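Local coordinates for protein glucose-6-phosphate 1-dehydrogenase (PDB 7E6I) that oxidises glucose 6-phosphate to 6-phosphogluconolactone with NADP+, the first and rate-limiting step of the oxidative pentose phosphate pathway, at residues 310-318 and 450-461. Sequence-based numbering, arbitrary orientation.
Sequences DSKCVTFAA and LEGPDGPQPKIY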
loop_
_atom_site.group_PDB
_atom_site.type_symbol
_atom_site.label_atom_id
_atom_site.label_comp_id
_atom_site.label_asym_id
_atom_site.label_seq_id
_atom_site.Cartn_x
_atom_site.Cartn_y
_atom_site.Cartn_z
ATOM N N ASP A 310 24.716 -2.140 -19.003
ATOM C CA ASP A 310 25.489 -2.113 -17.770
ATOM C C ASP A 310 24.622 -1.856 -16.529
ATOM O O ASP A 310 25.156 -1.503 -15.468
ATOM C CB ASP A 310 26.578 -1.046 -17.866
ATOM C CG ASP A 310 26.005 0.339 -18.089
ATOM O OD1 ASP A 310 24.855 0.433 -18.581
ATOM O OD2 ASP A 310 26.694 1.332 -17.768
ATOM N N SER A 311 23.306 -2.016 -16.646
ATOM C CA SER A 311 22.397 -1.634 -15.575
ATOM C C SER A 311 22.615 -2.472 -14.320
ATOM O O SER A 311 22.619 -3.704 -14.373
ATOM C CB SER A 311 20.955 -1.779 -16.049
ATOM O OG SER A 311 20.067 -1.627 -14.964
ATOM N N LYS A 312 22.773 -1.800 -13.180
ATOM C CA LYS A 312 22.841 -2.459 -11.883
ATOM C C LYS A 312 21.491 -2.468 -11.161
ATOM O O LYS A 312 21.455 -2.577 -9.928
ATOM C CB LYS A 312 23.896 -1.785 -11.006
ATOM C CG LYS A 312 25.299 -1.771 -11.593
ATOM C CD LYS A 312 26.354 -1.650 -10.482
ATOM C CE LYS A 312 26.222 -0.320 -9.734
ATOM N NZ LYS A 312 27.455 0.531 -9.813
ATOM N N CYS A 313 20.382 -2.352 -11.895
ATOM C CA CYS A 313 19.081 -2.213 -11.253
ATOM C C CYS A 313 18.720 -3.471 -10.463
ATOM O O CYS A 313 18.846 -4.597 -10.959
ATOM C CB CYS A 313 18.002 -1.922 -12.283
ATOM S SG CYS A 313 16.396 -1.589 -11.529
ATOM N N VAL A 314 18.251 -3.270 -9.237
ATOM C CA VAL A 314 17.861 -4.364 -8.355
ATOM C C VAL A 314 16.393 -4.703 -8.602
ATOM O O VAL A 314 15.514 -3.861 -8.391
ATOM C CB VAL A 314 18.093 -3.982 -6.884
ATOM C CG1 VAL A 314 17.643 -5.077 -5.993
ATOM C CG2 VAL A 314 19.560 -3.693 -6.630
ATOM N N THR A 315 16.119 -5.940 -9.020
ATOM C CA THR A 315 14.742 -6.412 -9.146
ATOM C C THR A 315 14.350 -7.384 -8.035
ATOM O O THR A 315 13.177 -7.770 -7.940
ATOM C CB THR A 315 14.516 -7.054 -10.531
ATOM O OG1 THR A 315 15.287 -8.254 -10.645
ATOM C CG2 THR A 315 14.944 -6.102 -11.637
ATOM N N PHE A 316 15.302 -7.787 -7.193
ATOM C CA PHE A 316 15.033 -8.564 -5.994
ATOM C C PHE A 316 15.922 -8.033 -4.891
ATOM O O PHE A 316 17.127 -7.878 -5.103
ATOM C CB PHE A 316 15.320 -10.062 -6.188
ATOM C CG PHE A 316 15.209 -10.862 -4.916
ATOM C CD1 PHE A 316 16.219 -10.846 -3.966
ATOM C CD2 PHE A 316 14.087 -11.617 -4.667
ATOM C CE1 PHE A 316 16.098 -11.543 -2.804
ATOM C CE2 PHE A 316 13.971 -12.320 -3.504
ATOM C CZ PHE A 316 14.983 -12.281 -2.567
ATOM N N ALA A 317 15.354 -7.833 -3.703
ATOM C CA ALA A 317 16.135 -7.437 -2.536
ATOM C C ALA A 317 15.601 -8.110 -1.283
ATOM O O ALA A 317 14.387 -8.171 -1.064
ATOM C CB ALA A 317 16.123 -5.912 -2.335
ATOM N N ALA A 318 16.518 -8.590 -0.448
ATOM C CA ALA A 318 16.220 -8.999 0.916
ATOM C C ALA A 318 17.047 -8.112 1.830
ATOM O O ALA A 318 18.241 -7.921 1.582
ATOM C CB ALA A 318 16.529 -10.480 1.138
ATOM N N LEU A 450 23.603 1.906 -2.791
ATOM C CA LEU A 450 23.423 0.984 -3.907
ATOM C C LEU A 450 23.581 1.688 -5.250
ATOM O O LEU A 450 24.093 1.101 -6.209
ATOM C CB LEU A 450 22.047 0.332 -3.826
ATOM C CG LEU A 450 21.781 -0.635 -2.668
ATOM C CD1 LEU A 450 20.398 -1.288 -2.836
ATOM C CD2 LEU A 450 22.872 -1.677 -2.581
ATOM N N GLU A 451 23.120 2.932 -5.352
ATOM C CA GLU A 451 23.081 3.645 -6.619
ATOM C C GLU A 451 24.283 4.551 -6.835
ATOM O O GLU A 451 24.377 5.198 -7.882
ATOM C CB GLU A 451 21.781 4.450 -6.718
ATOM C CG GLU A 451 20.572 3.554 -6.984
ATOM C CD GLU A 451 19.259 4.158 -6.536
ATOM O OE1 GLU A 451 18.238 3.427 -6.537
ATOM O OE2 GLU A 451 19.236 5.366 -6.197
ATOM N N GLY A 452 25.205 4.603 -5.883
ATOM C CA GLY A 452 26.424 5.349 -6.043
ATOM C C GLY A 452 27.434 4.582 -6.876
ATOM O O GLY A 452 27.147 3.524 -7.441
ATOM N N PRO A 453 28.657 5.114 -6.945
ATOM C CA PRO A 453 29.675 4.486 -7.803
ATOM C C PRO A 453 30.140 3.143 -7.271
ATOM O O PRO A 453 30.341 2.211 -8.060
ATOM C CB PRO A 453 30.802 5.527 -7.805
ATOM C CG PRO A 453 30.657 6.240 -6.469
ATOM C CD PRO A 453 29.189 6.237 -6.138
ATOM N N ASP A 454 30.307 3.014 -5.950
ATOM C CA ASP A 454 30.663 1.754 -5.307
ATOM C C ASP A 454 29.469 0.829 -5.106
ATOM O O ASP A 454 29.552 -0.096 -4.278
ATOM C CB ASP A 454 31.334 2.014 -3.959
ATOM C CG ASP A 454 32.847 2.022 -4.055
ATOM O OD1 ASP A 454 33.369 1.951 -5.191
ATOM O OD2 ASP A 454 33.514 2.084 -2.999
ATOM N N GLY A 455 28.370 1.049 -5.825
ATOM C CA GLY A 455 27.202 0.217 -5.680
ATOM C C GLY A 455 27.473 -1.207 -6.113
ATOM O O GLY A 455 28.007 -1.455 -7.194
ATOM N N PRO A 456 27.103 -2.175 -5.275
ATOM C CA PRO A 456 27.348 -3.580 -5.615
ATOM C C PRO A 456 26.610 -3.984 -6.879
ATOM O O PRO A 456 25.599 -3.393 -7.262
ATOM C CB PRO A 456 26.811 -4.342 -4.399
ATOM C CG PRO A 456 26.755 -3.328 -3.297
ATOM C CD PRO A 456 26.438 -2.031 -3.970
ATOM N N GLN A 457 27.138 -5.004 -7.542
ATOM C CA GLN A 457 26.477 -5.550 -8.713
ATOM C C GLN A 457 25.465 -6.589 -8.262
ATOM O O GLN A 457 25.838 -7.510 -7.526
ATOM C CB GLN A 457 27.496 -6.185 -9.658
ATOM C CG GLN A 457 26.930 -7.281 -10.565
ATOM C CD GLN A 457 26.169 -6.724 -11.760
ATOM O OE1 GLN A 457 26.529 -5.672 -12.303
ATOM N NE2 GLN A 457 25.094 -7.419 -12.164
ATOM N N PRO A 458 24.189 -6.465 -8.623
ATOM C CA PRO A 458 23.226 -7.501 -8.238
ATOM C C PRO A 458 23.619 -8.850 -8.808
ATOM O O PRO A 458 24.065 -8.958 -9.950
ATOM C CB PRO A 458 21.897 -7.004 -8.825
ATOM C CG PRO A 458 22.269 -5.932 -9.793
ATOM C CD PRO A 458 23.533 -5.319 -9.261
ATOM N N LYS A 459 23.481 -9.879 -7.985
ATOM C CA LYS A 459 23.631 -11.229 -8.485
ATOM C C LYS A 459 22.469 -11.558 -9.419
ATOM O O LYS A 459 21.348 -11.089 -9.227
ATOM C CB LYS A 459 23.713 -12.203 -7.315
ATOM C CG LYS A 459 22.557 -13.163 -7.215
ATOM C CD LYS A 459 22.716 -14.108 -6.012
ATOM C CE LYS A 459 23.320 -13.414 -4.784
ATOM N NZ LYS A 459 23.315 -14.333 -3.604
ATOM N N ILE A 460 22.749 -12.335 -10.463
ATOM C CA ILE A 460 21.752 -12.663 -11.478
ATOM C C ILE A 460 20.975 -13.893 -11.036
ATOM O O ILE A 460 21.537 -14.813 -10.431
ATOM C CB ILE A 460 22.418 -12.881 -12.850
ATOM C CG1 ILE A 460 23.221 -11.640 -13.236
ATOM C CG2 ILE A 460 21.382 -13.157 -13.927
ATOM C CD1 ILE A 460 22.332 -10.455 -13.576
ATOM N N TYR A 461 19.669 -13.913 -11.314
ATOM C CA TYR A 461 18.854 -15.081 -10.980
ATOM C C TYR A 461 17.908 -15.326 -12.143
ATOM O O TYR A 461 17.440 -14.369 -12.771
ATOM C CB TYR A 461 18.054 -14.918 -9.663
ATOM C CG TYR A 461 17.005 -13.823 -9.655
ATOM C CD1 TYR A 461 17.345 -12.519 -9.323
ATOM C CD2 TYR A 461 15.681 -14.096 -9.956
ATOM C CE1 TYR A 461 16.405 -11.510 -9.310
ATOM C CE2 TYR A 461 14.734 -13.095 -9.948
ATOM C CZ TYR A 461 15.101 -11.797 -9.621
ATOM O OH TYR A 461 14.159 -10.782 -9.599
#
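Thr315 OG1 donates a hydrogen bond to Tyr461 OH at 3.0 Å, and that phenol oxygen is also hydrogen-bonded to the backbone O of Lys339. Tyr461 reaches this spot because its CG sits between the backbone N and the carbonyl carbon (chi1 64°). Its ring meets Phe316 CB obliquely, with CE1 3.6 Å away, whereas the Phe316 ring packs on Pro468 and Leu471. Replacing Tyr461 by a phenylalanine would probably leave the Thr315 hydroxyl and the Lys339 carbonyl without their shared phenol partner. Phe316 and Tyr461 belong to the large mixed sheet of the C-terminal domain, where strand 285-291 separates strand 316-321 from strand 459-462 at one edge of the sheet; Thr315 and Phe316 form a classic beta bulge opposite Gly288. Farther out, the ring of Pro458 packs on the Lys312 backbone, CG 3.5 Å from Lys312 O. The Lys312 chain then runs alongside Gly452 to Gly455, a type I beta turn. Bent at chi3 (-64°), it brings CE to 3.3 Å from Gly455 O, to which NZ gives a weak hydrogen bond. Gln457 NE2 hydrogen-bonds to Pro458 O at 2.9 Å, on a lone pair in the carbonyl plane.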